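Local coordinates for DNA polymerase III subunit beta (Deinococcus radiodurans, PDB 4TRT), which probably tethers DNA polymerases and other proteins to DNA for processive replication, acting as a ring-shaped head-to-tail homodimer, at residues A[248-253]-A[300-305]; A[255-260]-A[322-327]; A[309-314]-A[333-338]. All blocks are in the same frame, centred on the assembly; numbering follows the deposited sequence.

Interaction 1: A[248-253]-A[300-305]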
ATOM      1  N   LEU A 248      21.334 -22.443 -28.677  1.00 34.42           N
ATOM      2  CA  LEU A 248      20.208 -23.105 -28.048  1.00 33.24           C
ATOM      3  C   LEU A 248      19.046 -22.118 -27.909  1.00 33.81           C
ATOM      4  O   LEU A 248      19.241 -20.983 -27.479  1.00 34.07           O
ATOM      5  CB  LEU A 248      20.622 -23.648 -26.675  1.00 34.37           C
ATOM      6  CG  LEU A 248      19.584 -24.321 -25.766  1.00 35.28           C
ATOM      7  CD1 LEU A 248      19.022 -25.604 -26.380  1.00 34.49           C
ATOM      8  CD2 LEU A 248      20.223 -24.605 -24.407  1.00 35.00           C
ATOM      9  N   GLN A 249      17.848 -22.587 -28.266  1.00 32.58           N
ATOM     10  CA  GLN A 249      16.626 -21.797 -28.237  1.00 32.96           C
ATOM     11  C   GLN A 249      15.633 -22.569 -27.403  1.00 31.82           C
ATOM     12  O   GLN A 249      15.461 -23.764 -27.606  1.00 32.84           O
ATOM     13  CB  GLN A 249      16.075 -21.620 -29.656  1.00 34.20           C
ATOM     14  CG  GLN A 249      14.760 -20.861 -29.742  1.00 35.09           C
ATOM     15  CD  GLN A 249      14.228 -20.853 -31.163  1.00 36.74           C
ATOM     16  OE1 GLN A 249      14.924 -20.411 -32.079  1.00 36.39           O
ATOM     17  NE2 GLN A 249      13.004 -21.385 -31.366  1.00 35.00           N
ATOM     18  N   VAL A 250      15.008 -21.899 -26.445  1.00 31.42           N
ATOM     19  CA  VAL A 250      14.018 -22.517 -25.591  1.00 30.86           C
ATOM     20  C   VAL A 250      12.774 -21.646 -25.659  1.00 31.92           C
ATOM     21  O   VAL A 250      12.871 -20.427 -25.589  1.00 32.80           O
ATOM     22  CB  VAL A 250      14.526 -22.625 -24.130  1.00 32.28           C
ATOM     23  CG1 VAL A 250      13.401 -23.057 -23.189  1.00 33.86           C
ATOM     24  CG2 VAL A 250      15.679 -23.625 -24.049  1.00 33.10           C
ATOM     25  N   THR A 251      11.611 -22.273 -25.828  1.00 30.99           N
ATOM     26  CA  THR A 251      10.366 -21.555 -25.884  1.00 32.98           C
ATOM     27  C   THR A 251       9.448 -22.137 -24.801  1.00 32.71           C
ATOM     28  O   THR A 251       9.337 -23.362 -24.675  1.00 32.41           O
ATOM     29  CB  THR A 251       9.747 -21.734 -27.299  1.00 36.21           C
ATOM     30  OG1 THR A 251      10.627 -21.145 -28.277  1.00 38.55           O
ATOM     31  CG2 THR A 251       8.421 -21.099 -27.362  1.00 36.22           C
ATOM     32  N   LEU A 252       8.780 -21.268 -24.043  1.00 31.19           N
ATOM     33  CA  LEU A 252       7.909 -21.711 -22.965  1.00 32.47           C
ATOM     34  C   LEU A 252       6.970 -20.589 -22.541  1.00 31.12           C
ATOM     35  O   LEU A 252       7.201 -19.434 -22.889  1.00 30.11           O
ATOM     36  CB  LEU A 252       8.748 -22.201 -21.769  1.00 32.62           C
ATOM     37  CG  LEU A 252       9.476 -21.146 -20.945  1.00 33.49           C
ATOM     38  CD1 LEU A 252      10.180 -21.840 -19.793  1.00 36.19           C
ATOM     39  CD2 LEU A 252      10.481 -20.308 -21.736  1.00 34.53           C
ATOM     40  N   PRO A 253       5.927 -20.923 -21.773  1.00 31.38           N
ATOM     41  CA  PRO A 253       4.984 -19.906 -21.314  1.00 33.29           C
ATOM     42  C   PRO A 253       5.650 -18.879 -20.411  1.00 33.79           C
ATOM     43  O   PRO A 253       6.359 -19.251 -19.473  1.00 33.02           O
ATOM     44  CB  PRO A 253       3.955 -20.715 -20.530  1.00 34.94           C
ATOM     45  CG  PRO A 253       4.075 -22.112 -21.043  1.00 33.76           C
ATOM     46  CD  PRO A 253       5.525 -22.274 -21.330  1.00 34.48           C
ATOM     47  N   LEU A 300      10.348 -26.938 -15.482  1.00 37.31           N
ATOM     48  CA  LEU A 300       9.333 -26.580 -16.470  1.00 40.19           C
ATOM     49  C   LEU A 300       9.551 -27.339 -17.773  1.00 38.57           C
ATOM     50  O   LEU A 300      10.687 -27.489 -18.212  1.00 36.46           O
ATOM     51  CB  LEU A 300       9.384 -25.074 -16.786  1.00 40.53           C
ATOM     52  CG  LEU A 300       9.117 -24.076 -15.668  1.00 44.20           C
ATOM     53  CD1 LEU A 300       9.430 -22.654 -16.133  1.00 42.59           C
ATOM     54  CD2 LEU A 300       7.683 -24.183 -15.188  1.00 43.40           C
ATOM     55  N   SER A 301       8.454 -27.783 -18.386  1.00 37.74           N
ATOM     56  CA  SER A 301       8.483 -28.324 -19.734  1.00 39.52           C
ATOM     57  C   SER A 301       8.701 -27.197 -20.717  1.00 35.67           C
ATOM     58  O   SER A 301       8.109 -26.129 -20.586  1.00 34.98           O
ATOM     59  CB  SER A 301       7.171 -29.038 -20.066  1.00 41.89           C
ATOM     60  OG  SER A 301       6.952 -30.068 -19.130  1.00 48.18           O
ATOM     61  N   VAL A 302       9.586 -27.416 -21.679  1.00 35.42           N
ATOM     62  CA  VAL A 302       9.874 -26.414 -22.706  1.00 34.56           C
ATOM     63  C   VAL A 302      10.021 -27.084 -24.076  1.00 36.12           C
ATOM     64  O   VAL A 302      10.143 -28.306 -24.178  1.00 38.40           O
ATOM     65  CB  VAL A 302      11.179 -25.628 -22.408  1.00 32.81           C
ATOM     66  CG1 VAL A 302      11.078 -24.903 -21.066  1.00 31.52           C
ATOM     67  CG2 VAL A 302      12.403 -26.545 -22.433  1.00 33.23           C
ATOM     68  N   THR A 303      10.021 -26.267 -25.129  1.00 36.03           N
ATOM     69  CA  THR A 303      10.435 -26.728 -26.430  1.00 35.45           C
ATOM     70  C   THR A 303      11.840 -26.209 -26.605  1.00 34.82           C
ATOM     71  O   THR A 303      12.088 -25.025 -26.387  1.00 35.28           O
ATOM     72  CB  THR A 303       9.498 -26.162 -27.501  1.00 37.41           C
ATOM     73  OG1 THR A 303       8.158 -26.505 -27.142  1.00 35.85           O
ATOM     74  CG2 THR A 303       9.846 -26.715 -28.892  1.00 38.72           C
ATOM     75  N   GLN A 304      12.773 -27.077 -26.979  1.00 33.47           N
ATOM     76  CA  GLN A 304      14.141 -26.650 -27.151  1.00 35.31           C
ATOM     77  C   GLN A 304      14.616 -27.052 -28.535  1.00 34.81           C
ATOM     78  O   GLN A 304      14.151 -28.046 -29.076  1.00 39.26           O
ATOM     79  CB  GLN A 304      15.045 -27.200 -26.045  1.00 37.91           C
ATOM     80  CG  GLN A 304      15.186 -28.696 -26.026  1.00 39.79           C
ATOM     81  CD  GLN A 304      16.220 -29.137 -25.021  1.00 41.57           C
ATOM     82  OE1 GLN A 304      15.874 -29.493 -23.906  1.00 41.96           O
ATOM     83  NE2 GLN A 304      17.497 -29.079 -25.399  1.00 39.93           N
ATOM     84  N   GLY A 305      15.487 -26.241 -29.124  1.00 33.26           N
ATOM     85  CA  GLY A 305      16.139 -26.593 -30.364  1.00 35.38           C
ATOM     86  C   GLY A 305      17.513 -25.982 -30.454  1.00 35.11           C
ATOM     87  O   GLY A 305      17.857 -25.109 -29.667  1.00 32.29           O
TER
HETATM   88  O   HOH W   1      12.377 -23.656 -29.067  1.00 31.99           O
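The flat groups joined between T251 and T303 are their peptide units, and each donor nitrogen lies in the plane of the partner carbonyl. This is antiparallel beta pairing at the end of a sheet, where strand 303-306 is outermost within the chain. Q249, T251 and T303 point to one face, V250 and Q304 to the other. T251 N reaches T303 O at 2.8 Å, and T303 N returns to T251 O at 3.0 Å. A second pair of bonds links Q249 and G305, while V250 and Q304 form the non-hydrogen-bonded pair between them.

V302 lies outside the regular strands, and the chain enters this sheet at T303. The backbones of V302 and L300 bond to G283 and L285 of the second sheet's hairpin. V250 CG1 crosses V302 at a slant, 3.5 Å from its CB. With CG between the backbone N and the carbonyl carbon (chi1 72°), L252 lies alongside V302, its CD1 3.4 Å from V302 CG1; both contacts are tight. The Q304 carboxamide bonds to G283 and Q309, with its NE2 3.9 Å from L248 CD1. On the Q249 and T251 face, a water accepts from Q249 NE2, bonds T251 OG1, and donates to T303 O at 3.0 Å.

Interaction 2: A[255-260]-A[322-327]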
ATOM      1  N   THR A 255       4.422 -16.741 -18.251  1.00 36.07           N
ATOM      2  CA  THR A 255       3.936 -16.606 -16.877  1.00 36.37           C
ATOM      3  C   THR A 255       4.500 -17.713 -16.010  1.00 37.40           C
ATOM      4  O   THR A 255       4.922 -17.451 -14.864  1.00 35.42           O
ATOM      5  CB  THR A 255       2.405 -16.617 -16.810  1.00 36.95           C
ATOM      6  OG1 THR A 255       1.905 -15.441 -17.450  1.00 39.31           O
ATOM      7  CG2 THR A 255       1.904 -16.688 -15.363  1.00 37.57           C
ATOM      8  N   ALA A 256       4.540 -18.934 -16.547  1.00 35.88           N
ATOM      9  CA  ALA A 256       5.135 -20.050 -15.797  1.00 36.85           C
ATOM     10  C   ALA A 256       6.602 -19.762 -15.475  1.00 37.15           C
ATOM     11  O   ALA A 256       7.054 -19.985 -14.339  1.00 36.36           O
ATOM     12  CB  ALA A 256       4.961 -21.375 -16.528  1.00 36.00           C
ATOM     13  N   LEU A 257       7.347 -19.222 -16.444  1.00 34.94           N
ATOM     14  CA  LEU A 257       8.762 -18.918 -16.218  1.00 32.74           C
ATOM     15  C   LEU A 257       8.948 -17.824 -15.172  1.00 33.39           C
ATOM     16  O   LEU A 257       9.822 -17.939 -14.299  1.00 31.96           O
ATOM     17  CB  LEU A 257       9.472 -18.544 -17.529  1.00 32.78           C
ATOM     18  CG  LEU A 257      10.928 -18.116 -17.418  1.00 34.29           C
ATOM     19  CD1 LEU A 257      11.823 -19.254 -16.897  1.00 31.52           C
ATOM     20  CD2 LEU A 257      11.402 -17.592 -18.776  1.00 34.26           C
ATOM     21  N   LYS A 258       8.139 -16.773 -15.244  1.00 31.75           N
ATOM     22  CA  LYS A 258       8.235 -15.674 -14.276  1.00 33.53           C
ATOM     23  C   LYS A 258       7.943 -16.159 -12.875  1.00 33.49           C
ATOM     24  O   LYS A 258       8.663 -15.827 -11.950  1.00 32.49           O
ATOM     25  CB  LYS A 258       7.264 -14.554 -14.603  1.00 34.35           C
ATOM     26  CG  LYS A 258       7.606 -13.809 -15.884  1.00 37.11           C
ATOM     27  CD  LYS A 258       6.529 -12.766 -16.181  1.00 38.19           C
ATOM     28  CE  LYS A 258       6.687 -12.246 -17.582  1.00 38.95           C
ATOM     29  NZ  LYS A 258       5.753 -11.112 -17.852  1.00 38.05           N
ATOM     30  N   GLU A 259       6.890 -16.960 -12.736  1.00 33.21           N
ATOM     31  CA  GLU A 259       6.490 -17.459 -11.444  1.00 34.53           C
ATOM     32  C   GLU A 259       7.536 -18.447 -10.883  1.00 34.74           C
ATOM     33  O   GLU A 259       7.771 -18.473  -9.676  1.00 37.58           O
ATOM     34  CB  GLU A 259       5.080 -18.063 -11.520  1.00 35.93           C
ATOM     35  CG  GLU A 259       4.018 -16.984 -11.759  1.00 39.39           C
ATOM     36  CD  GLU A 259       2.589 -17.496 -11.879  1.00 43.14           C
ATOM     37  OE1 GLU A 259       2.376 -18.712 -11.978  1.00 45.64           O
ATOM     38  OE2 GLU A 259       1.666 -16.655 -11.881  1.00 48.75           O
ATOM     39  N   ALA A 260       8.177 -19.218 -11.753  1.00 32.68           N
ATOM     40  CA  ALA A 260       9.205 -20.149 -11.337  1.00 31.54           C
ATOM     41  C   ALA A 260      10.476 -19.431 -10.883  1.00 33.18           C
ATOM     42  O   ALA A 260      11.058 -19.812  -9.873  1.00 34.65           O
ATOM     43  CB  ALA A 260       9.509 -21.149 -12.444  1.00 30.34           C
ATOM     44  N   ASP A 322      13.410  -8.586 -14.314  1.00 34.16           N
ATOM     45  CA  ASP A 322      13.393  -7.296 -15.034  1.00 35.62           C
ATOM     46  C   ASP A 322      13.238  -7.551 -16.533  1.00 34.84           C
ATOM     47  O   ASP A 322      12.401  -6.938 -17.191  1.00 35.65           O
ATOM     48  CB  ASP A 322      14.705  -6.518 -14.861  1.00 37.33           C
ATOM     49  CG  ASP A 322      14.884  -5.899 -13.489  1.00 40.75           C
ATOM     50  OD1 ASP A 322      13.917  -5.732 -12.733  1.00 39.42           O
ATOM     51  OD2 ASP A 322      16.043  -5.532 -13.187  1.00 42.16           O
ATOM     52  N   ALA A 323      14.077  -8.440 -17.069  1.00 33.87           N
ATOM     53  CA  ALA A 323      14.131  -8.697 -18.505  1.00 32.74           C
ATOM     54  C   ALA A 323      12.842  -9.351 -19.022  1.00 33.94           C
ATOM     55  O   ALA A 323      12.393  -9.041 -20.124  1.00 37.17           O
ATOM     56  CB  ALA A 323      15.347  -9.554 -18.850  1.00 33.27           C
ATOM     57  N   LEU A 324      12.264 -10.255 -18.234  1.00 32.68           N
ATOM     58  CA  LEU A 324      11.030 -10.941 -18.614  1.00 34.10           C
ATOM     59  C   LEU A 324       9.770 -10.104 -18.495  1.00 34.74           C
ATOM     60  O   LEU A 324       8.737 -10.440 -19.106  1.00 35.78           O
ATOM     61  CB  LEU A 324      10.839 -12.212 -17.786  1.00 32.28           C
ATOM     62  CG  LEU A 324      11.865 -13.301 -18.044  1.00 31.40           C
ATOM     63  CD1 LEU A 324      11.617 -14.435 -17.062  1.00 28.47           C
ATOM     64  CD2 LEU A 324      11.777 -13.785 -19.492  1.00 32.32           C
ATOM     65  N   GLY A 325       9.831  -9.044 -17.688  1.00 34.83           N
ATOM     66  CA  GLY A 325       8.663  -8.240 -17.352  1.00 36.10           C
ATOM     67  C   GLY A 325       7.761  -7.907 -18.522  1.00 35.93           C
ATOM     68  O   GLY A 325       6.569  -8.190 -18.475  1.00 35.54           O
ATOM     69  N   PRO A 326       8.318  -7.301 -19.577  1.00 36.21           N
ATOM     70  CA  PRO A 326       7.528  -6.933 -20.766  1.00 36.25           C
ATOM     71  C   PRO A 326       7.104  -8.093 -21.685  1.00 34.80           C
ATOM     72  O   PRO A 326       6.422  -7.857 -22.657  1.00 35.00           O
ATOM     73  CB  PRO A 326       8.474  -6.004 -21.532  1.00 37.20           C
ATOM     74  CG  PRO A 326       9.454  -5.517 -20.518  1.00 38.06           C
ATOM     75  CD  PRO A 326       9.663  -6.695 -19.619  1.00 36.41           C
ATOM     76  N   ILE A 327       7.513  -9.320 -21.392  1.00 35.35           N
ATOM     77  CA  ILE A 327       7.175 -10.470 -22.224  1.00 36.53           C
ATOM     78  C   ILE A 327       5.905 -11.155 -21.716  1.00 37.43           C
ATOM     79  O   ILE A 327       5.848 -11.600 -20.576  1.00 37.85           O
ATOM     80  CB  ILE A 327       8.321 -11.499 -22.283  1.00 33.51           C
ATOM     81  CG1 ILE A 327       9.578 -10.858 -22.879  1.00 33.01           C
ATOM     82  CG2 ILE A 327       7.897 -12.716 -23.106  1.00 32.14           C
ATOM     83  CD1 ILE A 327      10.854 -11.688 -22.809  1.00 32.33           C
TER
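K258 and L324 mark the nearest backbone approach, with CA atoms 7.0 Å apart, where helix 254-265 faces a type I turn running from L324 to I327. The turn is closed by I327 N bonding to L324 O. K258 carries the polar half of the contact. Its CG is anti to the carbonyl carbon (chi1 -68°), and the chain is extended beyond that. It slides past L324 in the opposite direction, with K258 CG 4.1 Å from L324 CB.

The ammonium group ends among the carbonyls of the turn. K258 NZ bonds to I327 O at 2.8 Å, tilted 29° from that carbonyl plane. It also bonds to G325 O at 3.1 Å, approaching from above the plane. Two backbone oxygens thus grip one nitrogen, and D328 adds a weak, long ion pair. Next to this, L257 crosses L324 at about a right angle, and L257 CD2 meets L324 CD1 at 3.6 Å. L324 also packs on F344 of strand 342-346, which ties the pair to the sheet. The arrangement joins the two helices of the C-terminal domain, as in the beta subunit family, where each domain pairs two helices with beta sheets.

Interaction 3: A[309-314]-A[333-338]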
ATOM      1  N   GLN A 309      22.228 -29.620 -26.994  1.00 44.43           N
ATOM      2  CA  GLN A 309      21.044 -30.245 -26.393  1.00 43.31           C
ATOM      3  C   GLN A 309      20.962 -30.035 -24.879  1.00 42.70           C
ATOM      4  O   GLN A 309      19.951 -30.372 -24.272  1.00 39.83           O
ATOM      5  CB  GLN A 309      21.005 -31.740 -26.685  1.00 47.68           C
ATOM      6  CG  GLN A 309      20.756 -32.079 -28.146  1.00 51.01           C
ATOM      7  CD  GLN A 309      21.984 -31.908 -29.001  1.00 52.88           C
ATOM      8  OE1 GLN A 309      23.049 -32.413 -28.673  1.00 55.69           O
ATOM      9  NE2 GLN A 309      21.840 -31.184 -30.111  1.00 53.47           N
ATOM     10  N   ALA A 310      22.017 -29.484 -24.278  1.00 41.98           N
ATOM     11  CA  ALA A 310      21.998 -29.202 -22.842  1.00 42.11           C
ATOM     12  C   ALA A 310      22.878 -28.008 -22.532  1.00 42.07           C
ATOM     13  O   ALA A 310      23.880 -27.781 -23.198  1.00 44.41           O
ATOM     14  CB  ALA A 310      22.436 -30.417 -22.036  1.00 43.33           C
ATOM     15  N   MET A 311      22.477 -27.228 -21.539  1.00 40.51           N
ATOM     16  CA  MET A 311      23.253 -26.072 -21.130  1.00 40.31           C
ATOM     17  C   MET A 311      22.925 -25.688 -19.696  1.00 40.51           C
ATOM     18  O   MET A 311      21.768 -25.763 -19.265  1.00 37.66           O
ATOM     19  CB  MET A 311      23.000 -24.875 -22.062  1.00 38.92           C
ATOM     20  CG  MET A 311      24.087 -23.823 -21.998  1.00 40.44           C
ATOM     21  SD  MET A 311      23.881 -22.473 -23.191  1.00 40.47           S
ATOM     22  CE  MET A 311      24.420 -23.228 -24.728  1.00 40.41           C
ATOM     23  N   SER A 312      23.964 -25.273 -18.979  1.00 40.69           N
ATOM     24  CA  SER A 312      23.845 -24.787 -17.622  1.00 40.82           C
ATOM     25  C   SER A 312      24.379 -23.364 -17.530  1.00 40.10           C
ATOM     26  O   SER A 312      25.533 -23.097 -17.895  1.00 40.46           O
ATOM     27  CB  SER A 312      24.628 -25.680 -16.665  1.00 44.39           C
ATOM     28  OG  SER A 312      24.338 -25.280 -15.338  1.00 48.93           O
ATOM     29  N   LEU A 313      23.532 -22.456 -17.060  1.00 37.95           N
ATOM     30  CA  LEU A 313      23.878 -21.043 -16.961  1.00 38.21           C
ATOM     31  C   LEU A 313      23.495 -20.508 -15.584  1.00 38.73           C
ATOM     32  O   LEU A 313      22.667 -21.108 -14.891  1.00 39.32           O
ATOM     33  CB  LEU A 313      23.151 -20.228 -18.039  1.00 36.67           C
ATOM     34  CG  LEU A 313      23.176 -20.729 -19.485  1.00 37.22           C
ATOM     35  CD1 LEU A 313      21.894 -21.487 -19.811  1.00 35.70           C
ATOM     36  CD2 LEU A 313      23.401 -19.582 -20.461  1.00 35.64           C
ATOM     37  N   ALA A 314      24.120 -19.401 -15.194  1.00 37.06           N
ATOM     38  CA  ALA A 314      23.822 -18.716 -13.938  1.00 37.24           C
ATOM     39  C   ALA A 314      23.511 -17.261 -14.229  1.00 36.59           C
ATOM     40  O   ALA A 314      24.282 -16.587 -14.930  1.00 36.38           O
ATOM     41  CB  ALA A 314      25.020 -18.803 -12.990  1.00 38.02           C
ATOM     42  N   LEU A 333      13.942 -17.868 -25.304  1.00 31.27           N
ATOM     43  CA  LEU A 333      15.254 -17.627 -24.681  1.00 30.14           C
ATOM     44  C   LEU A 333      16.308 -18.136 -25.648  1.00 30.16           C
ATOM     45  O   LEU A 333      16.292 -19.315 -26.016  1.00 32.33           O
ATOM     46  CB  LEU A 333      15.375 -18.384 -23.340  1.00 31.30           C
ATOM     47  CG  LEU A 333      14.149 -18.394 -22.420  1.00 31.35           C
ATOM     48  CD1 LEU A 333      14.431 -19.234 -21.189  1.00 31.50           C
ATOM     49  CD2 LEU A 333      13.726 -16.964 -22.067  1.00 31.69           C
ATOM     50  N   LEU A 334      17.220 -17.258 -26.049  1.00 31.19           N
ATOM     51  CA  LEU A 334      18.252 -17.588 -27.000  1.00 31.29           C
ATOM     52  C   LEU A 334      19.609 -17.490 -26.306  1.00 31.98           C
ATOM     53  O   LEU A 334      20.010 -16.415 -25.852  1.00 30.78           O
ATOM     54  CB  LEU A 334      18.210 -16.611 -28.159  1.00 32.57           C
ATOM     55  CG  LEU A 334      16.880 -16.407 -28.888  1.00 33.38           C
ATOM     56  CD1 LEU A 334      17.063 -15.281 -29.907  1.00 33.52           C
ATOM     57  CD2 LEU A 334      16.420 -17.675 -29.566  1.00 32.16           C
ATOM     58  N   PHE A 335      20.318 -18.619 -26.251  1.00 32.27           N
ATOM     59  CA  PHE A 335      21.568 -18.730 -25.520  1.00 33.53           C
ATOM     60  C   PHE A 335      22.737 -18.866 -26.478  1.00 36.08           C
ATOM     61  O   PHE A 335      22.662 -19.631 -27.454  1.00 35.30           O
ATOM     62  CB  PHE A 335      21.528 -19.950 -24.604  1.00 33.51           C
ATOM     63  CG  PHE A 335      20.448 -19.897 -23.586  1.00 34.05           C
ATOM     64  CD1 PHE A 335      20.495 -18.969 -22.556  1.00 34.06           C
ATOM     65  CD2 PHE A 335      19.369 -20.774 -23.658  1.00 34.83           C
ATOM     66  CE1 PHE A 335      19.503 -18.932 -21.594  1.00 35.20           C
ATOM     67  CE2 PHE A 335      18.361 -20.723 -22.712  1.00 34.38           C
ATOM     68  CZ  PHE A 335      18.437 -19.805 -21.674  1.00 34.53           C
ATOM     69  N   SER A 336      23.798 -18.105 -26.225  1.00 35.23           N
ATOM     70  CA  SER A 336      24.984 -18.168 -27.058  1.00 37.49           C
ATOM     71  C   SER A 336      26.047 -19.093 -26.456  1.00 38.79           C
ATOM     72  O   SER A 336      27.040 -19.367 -27.105  1.00 39.66           O
ATOM     73  CB  SER A 336      25.552 -16.772 -27.310  1.00 38.08           C
ATOM     74  OG  SER A 336      26.017 -16.158 -26.118  1.00 38.10           O
ATOM     75  N   GLY A 337      25.843 -19.552 -25.221  1.00 38.61           N
ATOM     76  CA  GLY A 337      26.865 -20.317 -24.499  1.00 40.54           C
ATOM     77  C   GLY A 337      26.680 -20.213 -22.992  1.00 41.20           C
ATOM     78  O   GLY A 337      25.971 -19.315 -22.494  1.00 38.90           O
ATOM     79  N   SER A 338      27.300 -21.128 -22.251  1.00 38.63           N
ATOM     80  CA  SER A 338      27.032 -21.234 -20.804  1.00 40.71           C
ATOM     81  C   SER A 338      27.479 -20.007 -20.024  1.00 42.02           C
ATOM     82  O   SER A 338      26.891 -19.691 -18.994  1.00 43.74           O
ATOM     83  CB  SER A 338      27.677 -22.476 -20.205  1.00 41.18           C
ATOM     84  OG  SER A 338      29.062 -22.402 -20.383  1.00 45.30           O
TER
HETATM   85  O   HOH W   2      26.785 -19.114 -16.431  1.00 36.35           O
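A Met-aromatic contact and a CH-pi contact place M311 and L313 against F335 where two sheets of the C-terminal domain meet. L313 CD1 lies over one face of the F335 ring, 4.1 Å from its centroid and only 18° off the normal. It is offset toward the rim, nearest CE1 and CD1. The other branch, L313 CD2, comes 3.6 Å from F335 CD1 and 3.3 Å from G337 O. M311 SD approaches the ring obliquely, 5.2 Å from the centroid. It also touches F335 CB and sits 3.6 Å from G337 C. The bend at chi3 (-77°) turns M311 CE toward the G337 backbone.

Residues 337-338 pass beside strand 310-316. G337 has a positive phi (155°), and at its backbone angles a CB would jam against the preceding carbonyl oxygen. S338 CB then meets S312 O at 3.2 Å. No direct hydrogen bond joins the segments. A water does so instead, accepting from A314 N and donating to S338 O at 2.6 Å. L248 of the neighbouring strand touches both M311 and F335. The arrangement is apolar packing between beta sheets, with the segment following F335 lying against a strand of the other sheet.

How the interactions relate
All three contacts lie in the C-terminal domain. Interaction 2 is buried between the helices, while interactions 1 and 3 are partly buried at the strands. Interactions 1 and 3 share a sheet: strands 248-253 and 330-335 are neighbours, with a probable hydrogen bond of 2.8 Å from L333 N to V250 O. Interaction 1 rests on regular backbone bonds, interaction 3 on sulfur, ring and methyl contacts, and interaction 2 on a leucine pair and a lysine held by turn carbonyls. Strand 248-253 runs straight into helix 254-265, and L300 CD1 packs 3.8 Å from L257 CA. Helix 317-324 links the two strands of interaction 3. L257 CD2 and L333 CD2, 4.1 Å apart, join interactions 2 and 3.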